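Local coordinates for Lmo0488 protein (Listeria monocytogenes serovar 1/2a, PDB 5TED) that binds shikimate through its effector-binding domain and, as a LysR-type transcriptional regulator, activates protocatechuate biosynthesis genes in response, at residues V22-K27 with L201-K206; S45-L50 with P67-L72; L181-N186 with A195-A200. One frame throughout, in Å; residues are numbered along the deposited sequence.

Interaction 1 (V22-K27 with L201-K206); sequences VQNFTK and LRYGKK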
loop_
_atom_site.group_PDB
_atom_site.type_symbol
_atom_site.label_atom_id
_atom_site.label_comp_id
_atom_site.label_asym_id
_atom_site.label_seq_id
_atom_site.Cartn_x
_atom_site.Cartn_y
_atom_site.Cartn_z
ATOM N N VAL A 22 -6.758 17.564 0.089
ATOM C CA VAL A 22 -5.770 18.357 0.823
ATOM C C VAL A 22 -5.327 19.559 0.003
ATOM O O VAL A 22 -5.211 20.677 0.518
ATOM C CB VAL A 22 -4.571 17.475 1.199
ATOM C CG1 VAL A 22 -3.383 18.345 1.593
ATOM C CG2 VAL A 22 -4.950 16.527 2.346
ATOM N N GLN A 23 -5.080 19.353 -1.288
ATOM C CA GLN A 23 -4.643 20.455 -2.135
ATOM C C GLN A 23 -5.712 21.547 -2.199
ATOM O O GLN A 23 -5.410 22.735 -2.040
ATOM C CB GLN A 23 -4.283 19.926 -3.529
ATOM C CG GLN A 23 -3.542 20.930 -4.419
ATOM C CD GLN A 23 -4.461 21.937 -5.058
ATOM O OE1 GLN A 23 -5.575 21.610 -5.452
ATOM N NE2 GLN A 23 -3.995 23.169 -5.175
ATOM N N ASN A 24 -6.978 21.162 -2.411
ATOM C CA ASN A 24 -8.040 22.161 -2.508
ATOM C C ASN A 24 -8.315 22.822 -1.158
ATOM O O ASN A 24 -8.506 24.043 -1.087
ATOM C CB ASN A 24 -9.314 21.527 -3.075
ATOM C CG ASN A 24 -9.298 21.437 -4.600
ATOM O OD1 ASN A 24 -9.616 22.417 -5.276
ATOM N ND2 ASN A 24 -8.934 20.275 -5.147
ATOM N N PHE A 25 -8.289 22.051 -0.073
ATOM C CA PHE A 25 -8.437 22.639 1.258
ATOM C C PHE A 25 -7.380 23.707 1.528
ATOM O O PHE A 25 -7.687 24.792 2.051
ATOM C CB PHE A 25 -8.336 21.523 2.301
ATOM C CG PHE A 25 -8.507 21.980 3.721
ATOM C CD1 PHE A 25 -9.756 22.322 4.200
ATOM C CD2 PHE A 25 -7.435 21.976 4.603
ATOM C CE1 PHE A 25 -9.932 22.709 5.510
ATOM C CE2 PHE A 25 -7.606 22.343 5.926
ATOM C CZ PHE A 25 -8.859 22.715 6.382
ATOM N N THR A 26 -6.133 23.428 1.163
ATOM C CA THR A 26 -4.993 24.260 1.535
ATOM C C THR A 26 -4.844 25.495 0.663
ATOM O O THR A 26 -3.990 26.347 0.964
ATOM C CB THR A 26 -3.705 23.418 1.496
ATOM O OG1 THR A 26 -3.857 22.297 2.380
ATOM C CG2 THR A 26 -2.494 24.237 1.978
ATOM N N LYS A 27 -5.634 25.620 -0.408
ATOM C CA LYS A 27 -5.601 26.849 -1.191
ATOM C C LYS A 27 -6.144 28.023 -0.398
ATOM O O LYS A 27 -5.741 29.168 -0.635
ATOM C CB LYS A 27 -6.458 26.710 -2.449
ATOM C CG LYS A 27 -6.005 25.688 -3.430
ATOM C CD LYS A 27 -7.144 25.276 -4.344
ATOM C CE LYS A 27 -7.519 26.356 -5.326
ATOM N NZ LYS A 27 -8.597 25.848 -6.224
ATOM N N LEU A 201 -16.800 17.014 3.151
ATOM C CA LEU A 201 -18.154 16.543 2.856
ATOM C C LEU A 201 -18.802 17.364 1.744
ATOM O O LEU A 201 -19.480 16.811 0.855
ATOM C CB LEU A 201 -18.998 16.587 4.131
ATOM C CG LEU A 201 -18.610 15.495 5.139
ATOM C CD1 LEU A 201 -19.408 15.608 6.427
ATOM C CD2 LEU A 201 -18.798 14.116 4.515
ATOM N N ARG A 202 -18.632 18.689 1.792
ATOM C CA ARG A 202 -19.140 19.549 0.726
ATOM C C ARG A 202 -18.511 19.187 -0.610
ATOM O O ARG A 202 -19.198 19.115 -1.637
ATOM C CB ARG A 202 -18.866 21.020 1.046
ATOM C CG ARG A 202 -19.818 21.687 2.037
ATOM C CD ARG A 202 -19.671 23.233 2.012
ATOM N NE ARG A 202 -18.274 23.684 2.020
ATOM C CZ ARG A 202 -17.584 23.992 3.121
ATOM N NH1 ARG A 202 -18.161 23.907 4.320
ATOM N NH2 ARG A 202 -16.313 24.386 3.030
ATOM N N TYR A 203 -17.190 18.987 -0.616
ATOM C CA TYR A 203 -16.467 18.660 -1.843
ATOM C C TYR A 203 -16.933 17.324 -2.418
ATOM O O TYR A 203 -17.172 17.202 -3.626
ATOM C CB TYR A 203 -14.963 18.610 -1.550
ATOM C CG TYR A 203 -14.108 18.678 -2.803
ATOM C CD1 TYR A 203 -13.762 17.522 -3.505
ATOM C CD2 TYR A 203 -13.680 19.907 -3.301
ATOM C CE1 TYR A 203 -12.999 17.588 -4.656
ATOM C CE2 TYR A 203 -12.912 19.992 -4.445
ATOM C CZ TYR A 203 -12.574 18.829 -5.126
ATOM O OH TYR A 203 -11.814 18.914 -6.293
ATOM N N GLY A 204 -17.050 16.307 -1.561
ATOM C CA GLY A 204 -17.514 15.002 -2.021
ATOM C C GLY A 204 -18.922 15.053 -2.587
ATOM O O GLY A 204 -19.222 14.419 -3.603
ATOM N N LYS A 205 -19.809 15.800 -1.933
ATOM C CA LYS A 205 -21.156 15.966 -2.463
ATOM C C LYS A 205 -21.114 16.565 -3.863
ATOM O O LYS A 205 -21.834 16.120 -4.756
ATOM C CB LYS A 205 -21.979 16.835 -1.514
ATOM C CG LYS A 205 -23.452 16.950 -1.868
ATOM C CD LYS A 205 -24.202 17.755 -0.813
ATOM C CE LYS A 205 -25.697 17.812 -1.123
ATOM N NZ LYS A 205 -26.469 18.487 -0.037
ATOM N N LYS A 206 -20.256 17.566 -4.073
ATOM C CA LYS A 206 -20.215 18.281 -5.343
ATOM C C LYS A 206 -19.490 17.489 -6.428
ATOM O O LYS A 206 -19.929 17.482 -7.586
ATOM C CB LYS A 206 -19.555 19.647 -5.137
ATOM C CG LYS A 206 -19.541 20.522 -6.373
ATOM C CD LYS A 206 -19.067 21.906 -6.017
ATOM C CE LYS A 206 -19.096 22.826 -7.230
ATOM N NZ LYS A 206 -20.480 23.077 -7.713
#
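Asn24 and Tyr203 are the two side chains that meet where helix 17-26 runs beside the C-terminal helix 191-208, on the surface of the LysR effector-binding domain, whose fold is of the periplasmic-binding-protein type. The backbones stay well apart, with Asn24 CA and Tyr203 CA 9.1 Å from each other, so the gap is bridged by one amide and one phenol. The two side chains cross at about a right angle, and the amide plane is tilted 40° against the ring, neither stacked on it nor square to it. Asn24 CG comes obliquely to the phenol end of the ring, 3.9 Å from Tyr203 CE2. Asn24 ND2 reaches 3.4 Å from Tyr203 OH, but the angle is too poor for a hydrogen bond.

Both polar groups turn instead to one residue, Glu20, a helical turn before Asn24. Asn24 ND2 is hydrogen-bonded to the backbone O of Glu20, back along its own helix, while Tyr203 OH is hydrogen-bonded to the carboxylate oxygen OE2 of the same residue. Glu20 probably helps to position both, through its backbone O and its carboxylate. Next to Asn24, Phe25 turns inward and meets Phe196 edge-to-face, while on another flank of helix 17-26 Val22 and Thr26 pack on Tyr149 of the second subunit. Tyr203 reaches across because its CG stands opposite the backbone N, chi1 -163°, which carries the ring out until CE2 lies 4.1 Å from Asn24 CB.

Interaction 2 (S45-L50 with P67-L72); sequences SIIPDL and PDIEFL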
loop_
_atom_site.group_PDB
_atom_site.type_symbol
_atom_site.label_atom_id
_atom_site.label_comp_id
_atom_site.label_asym_id
_atom_site.label_seq_id
_atom_site.Cartn_x
_atom_site.Cartn_y
_atom_site.Cartn_z
ATOM N N SER A 45 -8.769 -2.049 11.078
ATOM C CA SER A 45 -7.762 -1.426 11.935
ATOM C C SER A 45 -8.054 0.055 12.181
ATOM O O SER A 45 -7.801 0.561 13.280
ATOM C CB SER A 45 -6.371 -1.615 11.324
ATOM O OG SER A 45 -5.932 -0.456 10.646
ATOM N N ILE A 46 -8.616 0.751 11.187
ATOM C CA ILE A 46 -8.833 2.196 11.276
ATOM C C ILE A 46 -9.829 2.537 12.378
ATOM O O ILE A 46 -9.682 3.552 13.075
ATOM C CB ILE A 46 -9.288 2.739 9.906
ATOM C CG1 ILE A 46 -8.077 2.840 8.963
ATOM C CG2 ILE A 46 -10.046 4.070 10.055
ATOM C CD1 ILE A 46 -8.444 3.092 7.495
ATOM N N ILE A 47 -10.868 1.718 12.542
ATOM C CA ILE A 47 -11.910 2.032 13.524
ATOM C C ILE A 47 -11.349 2.163 14.936
ATOM O O ILE A 47 -11.654 3.166 15.607
ATOM C CB ILE A 47 -13.036 0.988 13.450
ATOM C CG1 ILE A 47 -13.756 1.045 12.102
ATOM C CG2 ILE A 47 -13.992 1.163 14.623
ATOM C CD1 ILE A 47 -14.504 2.338 11.844
ATOM N N PRO A 48 -10.575 1.201 15.462
ATOM C CA PRO A 48 -9.999 1.388 16.806
ATOM C C PRO A 48 -9.147 2.638 16.926
ATOM O O PRO A 48 -9.111 3.250 18.001
ATOM C CB PRO A 48 -9.158 0.116 17.010
ATOM C CG PRO A 48 -9.715 -0.885 16.065
ATOM C CD PRO A 48 -10.258 -0.123 14.894
ATOM N N ASP A 49 -8.423 3.017 15.864
ATOM C CA ASP A 49 -7.571 4.201 15.945
ATOM C C ASP A 49 -8.371 5.492 15.906
ATOM O O ASP A 49 -7.851 6.545 16.305
ATOM C CB ASP A 49 -6.525 4.195 14.835
ATOM C CG ASP A 49 -5.396 3.227 15.117
ATOM O OD1 ASP A 49 -5.268 2.818 16.282
ATOM O OD2 ASP A 49 -4.610 2.911 14.200
ATOM N N LEU A 50 -9.622 5.442 15.448
ATOM C CA LEU A 50 -10.522 6.567 15.665
ATOM C C LEU A 50 -10.962 6.614 17.117
ATOM O O LEU A 50 -10.959 7.681 17.744
ATOM C CB LEU A 50 -11.745 6.468 14.756
ATOM C CG LEU A 50 -11.995 7.367 13.558
ATOM C CD1 LEU A 50 -13.465 7.202 13.194
ATOM C CD2 LEU A 50 -11.671 8.829 13.829
ATOM N N PRO A 67 -22.132 2.354 16.968
ATOM C CA PRO A 67 -22.939 3.539 17.293
ATOM C C PRO A 67 -22.119 4.734 17.759
ATOM O O PRO A 67 -22.630 5.861 17.740
ATOM C CB PRO A 67 -23.864 3.028 18.403
ATOM C CG PRO A 67 -23.076 1.932 19.053
ATOM C CD PRO A 67 -22.331 1.260 17.934
ATOM N N ASP A 68 -20.877 4.523 18.195
ATOM C CA ASP A 68 -20.018 5.623 18.614
ATOM C C ASP A 68 -19.389 6.368 17.449
ATOM O O ASP A 68 -18.799 7.436 17.663
ATOM C CB ASP A 68 -18.923 5.095 19.540
ATOM C CG ASP A 68 -19.484 4.483 20.818
ATOM O OD1 ASP A 68 -20.568 4.924 21.268
ATOM O OD2 ASP A 68 -18.842 3.562 21.360
ATOM N N ILE A 69 -19.488 5.840 16.231
ATOM C CA ILE A 69 -18.834 6.431 15.071
ATOM C C ILE A 69 -19.899 6.992 14.147
ATOM O O ILE A 69 -20.895 6.320 13.856
ATOM C CB ILE A 69 -17.948 5.410 14.342
ATOM C CG1 ILE A 69 -16.820 4.958 15.272
ATOM C CG2 ILE A 69 -17.350 6.033 13.100
ATOM C CD1 ILE A 69 -15.954 3.911 14.701
ATOM N N GLU A 70 -19.698 8.226 13.706
ATOM C CA GLU A 70 -20.558 8.845 12.711
ATOM C C GLU A 70 -19.950 8.629 11.334
ATOM O O GLU A 70 -18.809 9.023 11.097
ATOM C CB GLU A 70 -20.705 10.334 12.989
ATOM C CG GLU A 70 -21.412 11.068 11.886
ATOM C CD GLU A 70 -21.307 12.552 12.031
ATOM O OE1 GLU A 70 -20.225 13.115 11.776
ATOM O OE2 GLU A 70 -22.316 13.160 12.412
ATOM N N PHE A 71 -20.710 8.020 10.427
ATOM C CA PHE A 71 -20.285 7.814 9.047
ATOM C C PHE A 71 -21.115 8.722 8.145
ATOM O O PHE A 71 -22.347 8.674 8.195
ATOM C CB PHE A 71 -20.472 6.358 8.616
ATOM C CG PHE A 71 -19.652 5.358 9.400
ATOM C CD1 PHE A 71 -20.170 4.769 10.551
ATOM C CD2 PHE A 71 -18.387 4.983 8.974
ATOM C CE1 PHE A 71 -19.436 3.824 11.276
ATOM C CE2 PHE A 71 -17.643 4.027 9.687
ATOM C CZ PHE A 71 -18.175 3.455 10.845
ATOM N N LEU A 72 -20.453 9.575 7.362
ATOM C CA LEU A 72 -21.134 10.433 6.397
ATOM C C LEU A 72 -20.574 10.181 5.003
ATOM O O LEU A 72 -19.345 10.126 4.830
ATOM C CB LEU A 72 -21.002 11.933 6.758
ATOM C CG LEU A 72 -21.710 12.333 8.065
ATOM C CD1 LEU A 72 -21.410 13.748 8.420
ATOM C CD2 LEU A 72 -23.203 12.167 7.919
#
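Helix 45-50, carrying Ile47 and Leu50, packs on strand 69-72 through Ile69 and Phe71. The axes of these short segments come within 10.9 Å and their directions differ by 123°; the nearest CA atoms are those of Leu50 and Ile69, 8.3 Å apart. At Pro48 the helix is kinked, as proline has no N-H to give to the turn before.

Everything that touches is apolar. Ile69 points its side chain at the helix and divides it between two partners: CD1 presses on Ile47 CG2 at 3.4 Å, closer than two methyl groups normally come, and CG2 lies 4.1 Å from Leu50 CD1. With chi1 near -65°, Ile47 swings CG1 to the side facing away from its carbonyl carbon, and CD1 at the end of that branch reaches the edge of the Phe71 ring, 4.0 Å from CZ and near the ring plane. Ile69 CG2 sits over one face of the Phe71 ring, near the rim, 3.5 Å above the plane, and Tyr62 meets the ring edge-to-face. Ala182, on the neighbouring strand 177-184, also touches Leu50 and Ile69.

This is helix-on-sheet packing of an alpha/beta, periplasmic-binding-protein-like domain; just ahead of Ser45, Ala42 and Thr43 line the shikimate pocket.

Interaction 3 (L181-N186 with A195-A200); sequences LASLKN and AFKDFA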
loop_
_atom_site.group_PDB
_atom_site.type_symbol
_atom_site.label_atom_id
_atom_site.label_comp_id
_atom_site.label_asym_id
_atom_site.label_seq_id
_atom_site.Cartn_x
_atom_site.Cartn_y
_atom_site.Cartn_z
ATOM N N LEU A 181 -16.605 9.503 5.406
ATOM C CA LEU A 181 -15.801 10.253 6.350
ATOM C C LEU A 181 -16.304 9.884 7.740
ATOM O O LEU A 181 -17.489 10.064 8.046
ATOM C CB LEU A 181 -15.906 11.761 6.091
ATOM C CG LEU A 181 -14.935 12.701 6.819
ATOM C CD1 LEU A 181 -15.060 12.592 8.320
ATOM C CD2 LEU A 181 -13.521 12.421 6.400
ATOM N N ALA A 182 -15.430 9.305 8.551
ATOM C CA ALA A 182 -15.819 8.779 9.853
ATOM C C ALA A 182 -15.174 9.601 10.964
ATOM O O ALA A 182 -14.017 10.024 10.843
ATOM C CB ALA A 182 -15.436 7.296 9.972
ATOM N N SER A 183 -15.940 9.838 12.037
ATOM C CA SER A 183 -15.474 10.584 13.200
ATOM C C SER A 183 -16.213 10.086 14.438
ATOM O O SER A 183 -17.255 9.430 14.338
ATOM C CB SER A 183 -15.691 12.091 13.031
ATOM O OG SER A 183 -17.067 12.400 12.872
ATOM N N LEU A 184 -15.657 10.401 15.614
ATOM C CA LEU A 184 -16.300 10.016 16.868
ATOM C C LEU A 184 -17.521 10.885 17.109
ATOM O O LEU A 184 -17.429 12.114 17.118
ATOM C CB LEU A 184 -15.344 10.160 18.050
ATOM C CG LEU A 184 -14.294 9.091 18.293
ATOM C CD1 LEU A 184 -13.558 9.391 19.621
ATOM C CD2 LEU A 184 -14.947 7.706 18.300
ATOM N N LYS A 185 -18.658 10.244 17.357
ATOM C CA LYS A 185 -19.897 10.974 17.555
ATOM C C LYS A 185 -19.863 11.781 18.854
ATOM O O LYS A 185 -19.346 11.325 19.878
ATOM C CB LYS A 185 -21.066 9.986 17.569
ATOM C CG LYS A 185 -22.372 10.533 17.041
ATOM C CD LYS A 185 -23.397 9.417 16.842
ATOM C CE LYS A 185 -23.040 8.554 15.625
ATOM N NZ LYS A 185 -24.163 7.681 15.168
ATOM N N ASN A 186 -20.431 12.987 18.801
ATOM C CA ASN A 186 -20.626 13.859 19.968
ATOM C C ASN A 186 -19.315 14.164 20.696
ATOM O O ASN A 186 -19.310 14.474 21.885
ATOM C CB ASN A 186 -21.638 13.256 20.953
ATOM C CG ASN A 186 -22.994 12.990 20.324
ATOM O OD1 ASN A 186 -23.533 13.819 19.590
ATOM N ND2 ASN A 186 -23.565 11.830 20.632
ATOM N N ALA A 195 -13.040 22.261 10.238
ATOM C CA ALA A 195 -12.982 22.931 8.951
ATOM C C ALA A 195 -12.732 21.924 7.842
ATOM O O ALA A 195 -13.377 21.978 6.791
ATOM C CB ALA A 195 -11.904 24.017 8.955
ATOM N N PHE A 196 -11.828 20.966 8.077
ATOM C CA PHE A 196 -11.556 19.976 7.047
ATOM C C PHE A 196 -12.729 19.024 6.836
ATOM O O PHE A 196 -13.038 18.663 5.693
ATOM C CB PHE A 196 -10.303 19.179 7.380
ATOM C CG PHE A 196 -9.938 18.202 6.304
ATOM C CD1 PHE A 196 -9.344 18.650 5.131
ATOM C CD2 PHE A 196 -10.210 16.846 6.454
ATOM C CE1 PHE A 196 -9.009 17.768 4.118
ATOM C CE2 PHE A 196 -9.873 15.946 5.449
ATOM C CZ PHE A 196 -9.282 16.410 4.273
ATOM N N LYS A 197 -13.365 18.572 7.920
ATOM C CA LYS A 197 -14.529 17.703 7.781
ATOM C C LYS A 197 -15.606 18.366 6.931
ATOM O O LYS A 197 -16.097 17.773 5.963
ATOM C CB LYS A 197 -15.084 17.335 9.156
ATOM C CG LYS A 197 -16.316 16.420 9.120
ATOM C CD LYS A 197 -16.909 16.253 10.530
ATOM C CE LYS A 197 -18.114 15.323 10.526
ATOM N NZ LYS A 197 -18.614 15.133 11.919
ATOM N N ASP A 198 -15.992 19.596 7.285
ATOM C CA ASP A 198 -17.028 20.290 6.524
ATOM C C ASP A 198 -16.610 20.494 5.071
ATOM O O ASP A 198 -17.411 20.291 4.146
ATOM C CB ASP A 198 -17.344 21.641 7.167
ATOM C CG ASP A 198 -18.017 21.509 8.526
ATOM O OD1 ASP A 198 -18.477 20.399 8.874
ATOM O OD2 ASP A 198 -18.107 22.534 9.236
ATOM N N PHE A 199 -15.364 20.908 4.852
ATOM C CA PHE A 199 -14.877 21.080 3.490
ATOM C C PHE A 199 -14.985 19.789 2.695
ATOM O O PHE A 199 -15.472 19.781 1.551
ATOM C CB PHE A 199 -13.431 21.571 3.496
ATOM C CG PHE A 199 -12.742 21.350 2.191
ATOM C CD1 PHE A 199 -12.852 22.274 1.177
ATOM C CD2 PHE A 199 -11.980 20.215 1.988
ATOM C CE1 PHE A 199 -12.232 22.057 -0.042
ATOM C CE2 PHE A 199 -11.352 19.995 0.784
ATOM C CZ PHE A 199 -11.475 20.918 -0.232
ATOM N N ALA A 200 -14.512 18.682 3.278
ATOM C CA ALA A 200 -14.464 17.421 2.546
ATOM C C ALA A 200 -15.855 16.905 2.216
ATOM O O ALA A 200 -16.083 16.405 1.111
ATOM C CB ALA A 200 -13.699 16.380 3.355
#
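Strand 181-184 passes helix 195-200 with Leu181 CA and Lys197 CA, the nearest CA pair, 7.7 Å apart. Residues alternate along the strand: Leu181 and Ser183 direct their side chains at the helix, whereas Ala182 and Leu184 point away from it. Lys197 is the helix residue that meets both Leu181 and Ser183. With chi1 at 180° and every later torsion extended, it runs as a straight rod from the helix toward the strand, and different parts of the rod serve different partners. Its inner methylene CG lies against Leu181 CD1 at 4.1 Å, the leucine passing across the lysine at a slant. Farther out, Lys197 CE is 3.9 Å from Ser183 OG, and NZ arrives 3.3 Å from the same hydroxyl.

In the alpha/beta, periplasmic-binding-protein-type fold of this regulatory domain, the C-terminal helix 191-208 lies over one face of the mixed sheet, and the greasy stem of Lys197 is part of that cover. The charged end is held by Glu70, whose OE1 forms a salt bridge with NZ, so the ammonium group ends beside both Ser183 and Glu70, on neighbouring strands. Leu57 and Ile59 of strand 57-60 pack on Leu181 as well. Phe196, just before Lys197, packs on Leu57 and meets Phe36 edge-to-face.

In the fold
Interactions 2 and 3 set helices on the mixed sheet, and interaction 1 joins two helices side by side. Interactions 2 and 3, with centres 11 Å apart, use neighbouring strands, tied by the Glu70-Lys197 salt bridge and by a probable hydrogen bond of 2.8 Å from Glu70 N to Ser183 O. Interactions 1 and 3, 12 Å apart, share helix 191-208; Asn24 CB lies 3.6 Å from Phe199 CZ. Interaction 1 closes a long chain loop that contains both others, and it reaches interaction 2 through Leu201 CD1 and Leu72 CD1, 3.4 Å apart. The side chain of Ile47 in interaction 2 is about 8 Å from the bound shikimate. The side chain of Leu181 in interaction 3 is about 13 Å from the bound shikimate.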